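Local structure of erythromycin C-12 hydroxylase (Saccharopolyspora erythraea, 2JJN) at residues N191-Y196 with F234-L239; A199-R204 with E230-S235. The protein hydroxylates C-12 of the macrolactone ring of erythromycin D, using a heme b iron, molecular oxygen and NADPH, to give erythromycin C. The protein carries 2 engineered substitutions. All coordinates share one frame; numbering follows the deposited sequence. Where two conformers were deposited one is given.

Interaction 1: N191-Y196 with F234-L239; sequences NPLTAY and FSTALL. With HEM (protoporphyrin IX containing Fe), chain B.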
loop_
_atom_site.group_PDB
_atom_site.type_symbol
_atom_site.label_atom_id
_atom_site.label_comp_id
_atom_site.label_asym_id
_atom_site.label_seq_id
_atom_site.Cartn_x
_atom_site.Cartn_y
_atom_site.Cartn_z
ATOM N N ASN A 191 11.567 -0.539 -15.283
ATOM C CA ASN A 191 11.487 -0.364 -16.733
ATOM C C ASN A 191 11.098 -1.617 -17.498
ATOM O O ASN A 191 10.288 -1.512 -18.421
ATOM C CB ASN A 191 12.745 0.320 -17.305
ATOM C CG ASN A 191 12.802 1.804 -16.974
ATOM O OD1 ASN A 191 11.902 2.351 -16.331
ATOM N ND2 ASN A 191 13.877 2.463 -17.399
ATOM N N PRO A 192 11.655 -2.800 -17.164
ATOM C CA PRO A 192 11.267 -3.991 -17.911
ATOM C C PRO A 192 9.776 -4.352 -17.750
ATOM O O PRO A 192 9.172 -4.872 -18.705
ATOM C CB PRO A 192 12.176 -5.089 -17.335
ATOM C CG PRO A 192 13.327 -4.334 -16.796
ATOM C CD PRO A 192 12.724 -3.121 -16.178
ATOM N N LEU A 193 9.201 -4.044 -16.587
ATOM C CA LEU A 193 7.811 -4.414 -16.353
ATOM C C LEU A 193 6.975 -3.444 -17.176
ATOM O O LEU A 193 6.013 -3.849 -17.840
ATOM C CB LEU A 193 7.459 -4.255 -14.879
ATOM C CG LEU A 193 5.979 -4.457 -14.538
ATOM C CD1 LEU A 193 5.352 -5.764 -15.107
ATOM C CD2 LEU A 193 5.803 -4.328 -12.995
ATOM N N THR A 194 7.348 -2.176 -17.140
ATOM C CA THR A 194 6.623 -1.161 -17.905
ATOM C C THR A 194 6.695 -1.444 -19.407
ATOM O O THR A 194 5.692 -1.308 -20.131
ATOM C CB THR A 194 7.100 0.262 -17.538
ATOM O OG1 THR A 194 6.817 0.486 -16.148
ATOM C CG2 THR A 194 6.384 1.311 -18.384
ATOM N N ALA A 195 7.863 -1.846 -19.901
ATOM C CA ALA A 195 7.979 -2.197 -21.344
ATOM C C ALA A 195 7.071 -3.366 -21.711
ATOM O O ALA A 195 6.452 -3.382 -22.763
ATOM C CB ALA A 195 9.424 -2.533 -21.677
ATOM N N TYR A 196 7.042 -4.392 -20.856
ATOM C CA TYR A 196 6.146 -5.533 -21.061
ATOM C C TYR A 196 4.687 -5.050 -21.107
ATOM O O TYR A 196 3.935 -5.426 -22.012
ATOM C CB TYR A 196 6.315 -6.524 -19.912
ATOM C CG TYR A 196 5.338 -7.645 -19.947
ATOM C CD1 TYR A 196 5.502 -8.712 -20.826
ATOM C CD2 TYR A 196 4.239 -7.643 -19.090
ATOM C CE1 TYR A 196 4.566 -9.764 -20.854
ATOM C CE2 TYR A 196 3.312 -8.687 -19.099
ATOM C CZ TYR A 196 3.480 -9.735 -19.979
ATOM O OH TYR A 196 2.535 -10.771 -19.989
ATOM N N PHE A 234 0.665 3.760 -15.944
ATOM C CA PHE A 234 -0.449 3.655 -14.997
ATOM C C PHE A 234 -0.707 2.203 -14.595
ATOM O O PHE A 234 -0.898 1.889 -13.400
ATOM C CB PHE A 234 -1.708 4.293 -15.536
ATOM C CG PHE A 234 -2.884 4.068 -14.613
ATOM C CD1 PHE A 234 -2.973 4.785 -13.426
ATOM C CD2 PHE A 234 -3.831 3.066 -14.870
ATOM C CE1 PHE A 234 -3.992 4.566 -12.551
ATOM C CE2 PHE A 234 -4.870 2.832 -13.996
ATOM C CZ PHE A 234 -4.945 3.597 -12.774
ATOM N N SER A 235 -0.683 1.284 -15.570
ATOM C CA SER A 235 -0.877 -0.127 -15.262
ATOM C C SER A 235 0.218 -0.669 -14.354
ATOM O O SER A 235 -0.066 -1.518 -13.543
ATOM C CB SER A 235 -0.959 -0.998 -16.521
ATOM O OG SER A 235 -2.107 -0.625 -17.315
ATOM N N THR A 236 1.446 -0.163 -14.513
ATOM C CA THR A 236 2.593 -0.535 -13.653
ATOM C C THR A 236 2.290 -0.133 -12.194
ATOM O O THR A 236 2.448 -0.947 -11.271
ATOM C CB THR A 236 3.907 0.165 -14.083
ATOM O OG1 THR A 236 4.250 -0.178 -15.420
ATOM C CG2 THR A 236 5.106 -0.152 -13.115
ATOM N N ALA A 237 1.879 1.117 -12.012
ATOM C CA ALA A 237 1.507 1.679 -10.682
ATOM C C ALA A 237 0.396 0.868 -10.074
ATOM O O ALA A 237 0.433 0.495 -8.891
ATOM C CB ALA A 237 1.032 3.088 -10.823
ATOM N N LEU A 238 -0.635 0.626 -10.873
ATOM C CA LEU A 238 -1.810 -0.067 -10.376
ATOM C C LEU A 238 -1.383 -1.435 -9.893
ATOM O O LEU A 238 -1.733 -1.856 -8.772
ATOM C CB LEU A 238 -2.867 -0.187 -11.496
ATOM C CG LEU A 238 -4.265 -0.543 -11.020
ATOM C CD1 LEU A 238 -4.930 0.688 -10.478
ATOM C CD2 LEU A 238 -5.050 -1.049 -12.235
ATOM N N LEU A 239 -0.561 -2.107 -10.705
ATOM C CA LEU A 239 -0.068 -3.442 -10.418
ATOM C C LEU A 239 0.765 -3.499 -9.140
ATOM O O LEU A 239 0.441 -4.266 -8.223
ATOM C CB LEU A 239 0.770 -3.981 -11.610
ATOM C CG LEU A 239 1.169 -5.448 -11.771
ATOM C CD1 LEU A 239 -0.000 -6.429 -11.832
ATOM C CD2 LEU A 239 1.985 -5.574 -13.055
HETATM C CHA HEM B . -2.795 5.834 -3.875
HETATM C CHB HEM B . -2.382 3.104 0.148
HETATM C CHC HEM B . -4.152 -0.695 -2.286
HETATM C CHD HEM B . -3.795 1.789 -6.453
HETATM C C1A HEM B . -2.609 5.404 -2.577
HETATM C C2A HEM B . -2.157 6.263 -1.476
HETATM C C3A HEM B . -2.028 5.513 -0.378
HETATM C C4A HEM B . -2.384 4.152 -0.729
HETATM C CMA HEM B . -1.551 5.971 1.018
HETATM C CAA HEM B . -1.908 7.780 -1.569
HETATM C CBA HEM B . -0.529 8.089 -2.121
HETATM C CGA HEM B . -0.163 9.568 -1.974
HETATM O O1A HEM B . -0.993 10.366 -1.455
HETATM O O2A HEM B . 0.967 9.921 -2.438
HETATM C C1B HEM B . -2.843 1.826 -0.171
HETATM C C2B HEM B . -3.000 0.746 0.770
HETATM C C3B HEM B . -3.503 -0.314 0.096
HETATM C C4B HEM B . -3.655 0.117 -1.288
HETATM C CMB HEM B . -2.625 0.940 2.254
HETATM C CAB HEM B . -3.842 -1.744 0.559
HETATM C CBB HEM B . -4.294 -1.944 1.754
HETATM C C1C HEM B . -4.204 -0.353 -3.620
HETATM C C2C HEM B . -4.655 -1.231 -4.688
HETATM C C3C HEM B . -4.555 -0.543 -5.845
HETATM C C4C HEM B . -4.053 0.798 -5.537
HETATM C CMC HEM B . -5.148 -2.680 -4.434
HETATM C CAC HEM B . -4.854 -1.000 -7.286
HETATM C CBC HEM B . -5.890 -1.777 -7.601
HETATM C C1D HEM B . -3.473 3.066 -6.104
HETATM C C2D HEM B . -3.273 4.101 -7.066
HETATM C C3D HEM B . -2.988 5.342 -6.283
HETATM C C4D HEM B . -3.026 4.952 -4.905
HETATM C CMD HEM B . -3.337 3.975 -8.618
HETATM C CAD HEM B . -2.680 6.750 -6.822
HETATM C CBD HEM B . -3.960 7.603 -6.918
HETATM C CGD HEM B . -3.615 9.001 -7.332
HETATM O O1D HEM B . -2.436 9.395 -7.300
HETATM O O2D HEM B . -4.557 9.732 -7.703
HETATM N NA HEM B . -2.768 4.101 -2.076
HETATM N NB HEM B . -3.207 1.416 -1.451
HETATM N NC HEM B . -3.832 0.847 -4.196
HETATM N ND HEM B . -3.320 3.605 -4.811
HETATM FE FE HEM B . -3.428 2.536 -3.087
HETATM O O HOH W 1 -1.291 2.012 -3.354
#
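Thr194 and Thr236 meet hydroxyl to hydroxyl, OG1 to OG1 at 2.7 Å, in a hydrogen bond whose proton is not assigned; their side chains cross at about a right angle. In both threonines OG1 lies opposite the carbonyl carbon across the CA-CB bond (chi1 -62° in Thr194, -60° in Thr236), which turns the two hydroxyls toward each other. Both threonines were modelled in two conformers, so the bond is doubtful beyond the pair described here. Beside it the contact turns apolar: Leu193 CD2 lies 4.2 Å from Thr236 CG2, and Leu193 CD1 packs against Leu239 CD2 at 3.9 Å. Behind these side chains are helix 180-206, kinked at Pro192 and Leu193, and helix 228-259, the long I-helix of the cytochrome P450 fold, which runs over the distal side of the heme; their local axes pass 9.4 Å apart at 119°. Thr236 OG1 is also hydrogen-bonded to Ala232 O one turn earlier, tying the hydroxyl pair to the I-helix backbone. Leu197, one turn on from Leu193, touches Ser235, Thr236 and Leu239. From the I-helix Leu238 reaches the porphyrin, its CD1 3.6 Å from HEM CAC, and the Phe234 ring approaches the methyl HEM CMD obliquely, with CE1 at 4.0 Å. HEM FE carries a water whose O lies 2.2 Å away, and its protein axial ligand is Cys353.

Interaction 2: A199-R204 with E230-S235; sequences ARCAER and EAANFS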
loop_
_atom_site.group_PDB
_atom_site.type_symbol
_atom_site.label_atom_id
_atom_site.label_comp_id
_atom_site.label_asym_id
_atom_site.label_seq_id
_atom_site.Cartn_x
_atom_site.Cartn_y
_atom_site.Cartn_z
ATOM N N ALA A 199 3.767 -3.248 -24.328
ATOM C CA ALA A 199 3.474 -4.147 -25.424
ATOM C C ALA A 199 2.063 -4.717 -25.337
ATOM O O ALA A 199 1.407 -4.898 -26.374
ATOM C CB ALA A 199 4.502 -5.281 -25.474
ATOM N N ARG A 200 1.612 -5.008 -24.115
ATOM C CA ARG A 200 0.241 -5.474 -23.898
ATOM C C ARG A 200 -0.752 -4.374 -24.236
ATOM O O ARG A 200 -1.798 -4.650 -24.839
ATOM C CB ARG A 200 0.027 -6.012 -22.480
ATOM C CG ARG A 200 1.109 -7.033 -22.044
ATOM C CD ARG A 200 0.937 -8.400 -22.724
ATOM N NE ARG A 200 1.493 -8.496 -24.080
ATOM C CZ ARG A 200 2.789 -8.466 -24.392
ATOM N NH1 ARG A 200 3.711 -8.281 -23.449
ATOM N NH2 ARG A 200 3.170 -8.596 -25.658
ATOM N N CYS A 201 -0.452 -3.135 -23.863
ATOM C CA CYS A 201 -1.331 -2.009 -24.258
ATOM C C CYS A 201 -1.466 -1.885 -25.784
ATOM O O CYS A 201 -2.581 -1.695 -26.347
ATOM C CB CYS A 201 -0.778 -0.715 -23.707
ATOM S SG CYS A 201 -0.953 -0.541 -21.918
ATOM N N ALA A 202 -0.330 -1.978 -26.489
ATOM C CA ALA A 202 -0.382 -1.935 -27.950
ATOM C C ALA A 202 -1.261 -3.070 -28.500
ATOM O O ALA A 202 -1.974 -2.901 -29.512
ATOM C CB ALA A 202 1.027 -1.981 -28.547
ATOM N N GLU A 203 -1.167 -4.247 -27.876
ATOM C CA GLU A 203 -1.934 -5.397 -28.329
ATOM C C GLU A 203 -3.440 -5.163 -28.144
ATOM O O GLU A 203 -4.260 -5.503 -29.056
ATOM C CB GLU A 203 -1.426 -6.638 -27.573
ATOM C CG GLU A 203 -0.130 -7.157 -28.162
ATOM C CD GLU A 203 0.394 -8.347 -27.387
ATOM O OE1 GLU A 203 -0.191 -8.685 -26.352
ATOM O OE2 GLU A 203 1.385 -8.944 -27.841
ATOM N N ARG A 204 -3.801 -4.587 -27.013
ATOM C CA ARG A 204 -5.244 -4.321 -26.779
ATOM C C ARG A 204 -5.718 -3.180 -27.645
ATOM O O ARG A 204 -6.903 -3.149 -28.067
ATOM C CB ARG A 204 -5.532 -4.052 -25.306
ATOM C CG ARG A 204 -5.229 -5.273 -24.436
ATOM C CD ARG A 204 -5.982 -6.512 -24.877
ATOM N NE ARG A 204 -5.732 -7.584 -23.895
ATOM C CZ ARG A 204 -6.208 -8.821 -23.950
ATOM N NH1 ARG A 204 -7.005 -9.193 -24.939
ATOM N NH2 ARG A 204 -5.901 -9.690 -22.982
ATOM N N GLU A 230 1.627 6.071 -21.305
ATOM C CA GLU A 230 0.834 6.451 -20.117
ATOM C C GLU A 230 0.032 5.283 -19.583
ATOM O O GLU A 230 -0.034 5.058 -18.366
ATOM C CB GLU A 230 -0.148 7.572 -20.488
ATOM C CG GLU A 230 0.560 8.891 -20.785
ATOM C CD GLU A 230 -0.371 9.953 -21.292
ATOM O OE1 GLU A 230 -0.323 11.091 -20.749
ATOM O OE2 GLU A 230 -1.125 9.677 -22.260
ATOM N N ALA A 231 -0.632 4.530 -20.465
ATOM C CA ALA A 231 -1.417 3.385 -20.003
ATOM C C ALA A 231 -0.528 2.339 -19.329
ATOM O O ALA A 231 -0.917 1.717 -18.359
ATOM C CB ALA A 231 -2.211 2.765 -21.184
ATOM N N ALA A 232 0.653 2.128 -19.908
ATOM C CA ALA A 232 1.598 1.142 -19.357
ATOM C C ALA A 232 2.132 1.583 -18.005
ATOM O O ALA A 232 2.237 0.754 -17.060
ATOM C CB ALA A 232 2.756 0.937 -20.339
ATOM N N ASN A 233 2.468 2.859 -17.898
ATOM C CA ASN A 233 2.943 3.376 -16.603
ATOM C C ASN A 233 1.855 3.345 -15.562
ATOM O O ASN A 233 2.076 2.930 -14.401
ATOM C CB ASN A 233 3.498 4.760 -16.769
ATOM C CG ASN A 233 4.928 4.754 -17.367
ATOM O OD1 ASN A 233 5.765 3.947 -16.953
ATOM N ND2 ASN A 233 5.212 5.667 -18.265
ATOM N N PHE A 234 0.665 3.760 -15.944
ATOM C CA PHE A 234 -0.449 3.655 -14.997
ATOM C C PHE A 234 -0.707 2.203 -14.595
ATOM O O PHE A 234 -0.898 1.889 -13.400
ATOM C CB PHE A 234 -1.708 4.293 -15.536
ATOM C CG PHE A 234 -2.884 4.068 -14.613
ATOM C CD1 PHE A 234 -2.973 4.785 -13.426
ATOM C CD2 PHE A 234 -3.831 3.066 -14.870
ATOM C CE1 PHE A 234 -3.992 4.566 -12.551
ATOM C CE2 PHE A 234 -4.870 2.832 -13.996
ATOM C CZ PHE A 234 -4.945 3.597 -12.774
ATOM N N SER A 235 -0.683 1.284 -15.570
ATOM C CA SER A 235 -0.877 -0.127 -15.262
ATOM C C SER A 235 0.218 -0.669 -14.354
ATOM O O SER A 235 -0.066 -1.518 -13.543
ATOM C CB SER A 235 -0.959 -0.998 -16.521
ATOM O OG SER A 235 -2.107 -0.625 -17.315
#
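No flat group enters the contact of Cys201 with Ala231 and Ala232; the guanidinium of Arg200 instead meets Glu203 at its edge, within helix 180-206. It grips side-on, Arg200 NE to Glu203 OE1 and Arg200 NH2 to Glu203 OE2, each 2.8 Å long and nearly straight (N-H to acceptor 173°). Both acceptors lie almost in the guanidinium plane, yet the nitrogens approach from above the carboxylate plane, so the two flat groups are far from coplanar. Glu203 was modelled in two conformers, so the bridge is certain only for the one described. Across the contact Cys201 carries the packing: its SG touches Ala231 CB at 3.6 Å and lies 3.7 Å from Ala232 N, with Ala232 CB a little farther off. A chi1 of -72° sets the sulfur opposite its own carbonyl carbon and brings it against the two small alanines. Ser235 closes back on its own helix: Ser235 OG donates to Ala231 O at 2.8 Å, while Ser235 N reaches the same oxygen from the opposite face of its plane, so that two bonds hold this buried carbonyl. Nearer its start, helix 228-259 has Glu230 N hydrogen-bonded to Asp227 OD1 and the Glu230 carboxylate salt-bridged to Arg224. Asp228 also touches Cys201 and Ala202. Helix 212-218 touches both partners, its Ile213 against Cys201 and Arg204 and its Leu216 against Ser235, so that the P450 G helix (180-206), short H helix (212-218) and I-helix (228-259) pack together here.

Overall arrangement
Both interactions join helix 180-206 to helix 228-259, their centres about 8 Å apart on one side of the molecule. The 191-196 segment comes first along the chain, then 199-204, and the partner segments follow in reversed order: 230-235 serves interaction 2 and 234-239 interaction 1, with Phe234 and Ser235 common to both. Between them Thr194 packs on Ala232 and Asn233, making one continuous interface. Interaction 1 lies closer to the centre of the chain and holds Leu238 of the heme pocket, with Thr236 about 8 Å from the substrate-binding His88 (side chain to side chain); interaction 2 lies farther out, so the same helix pair runs from the heme pocket out to plain packing.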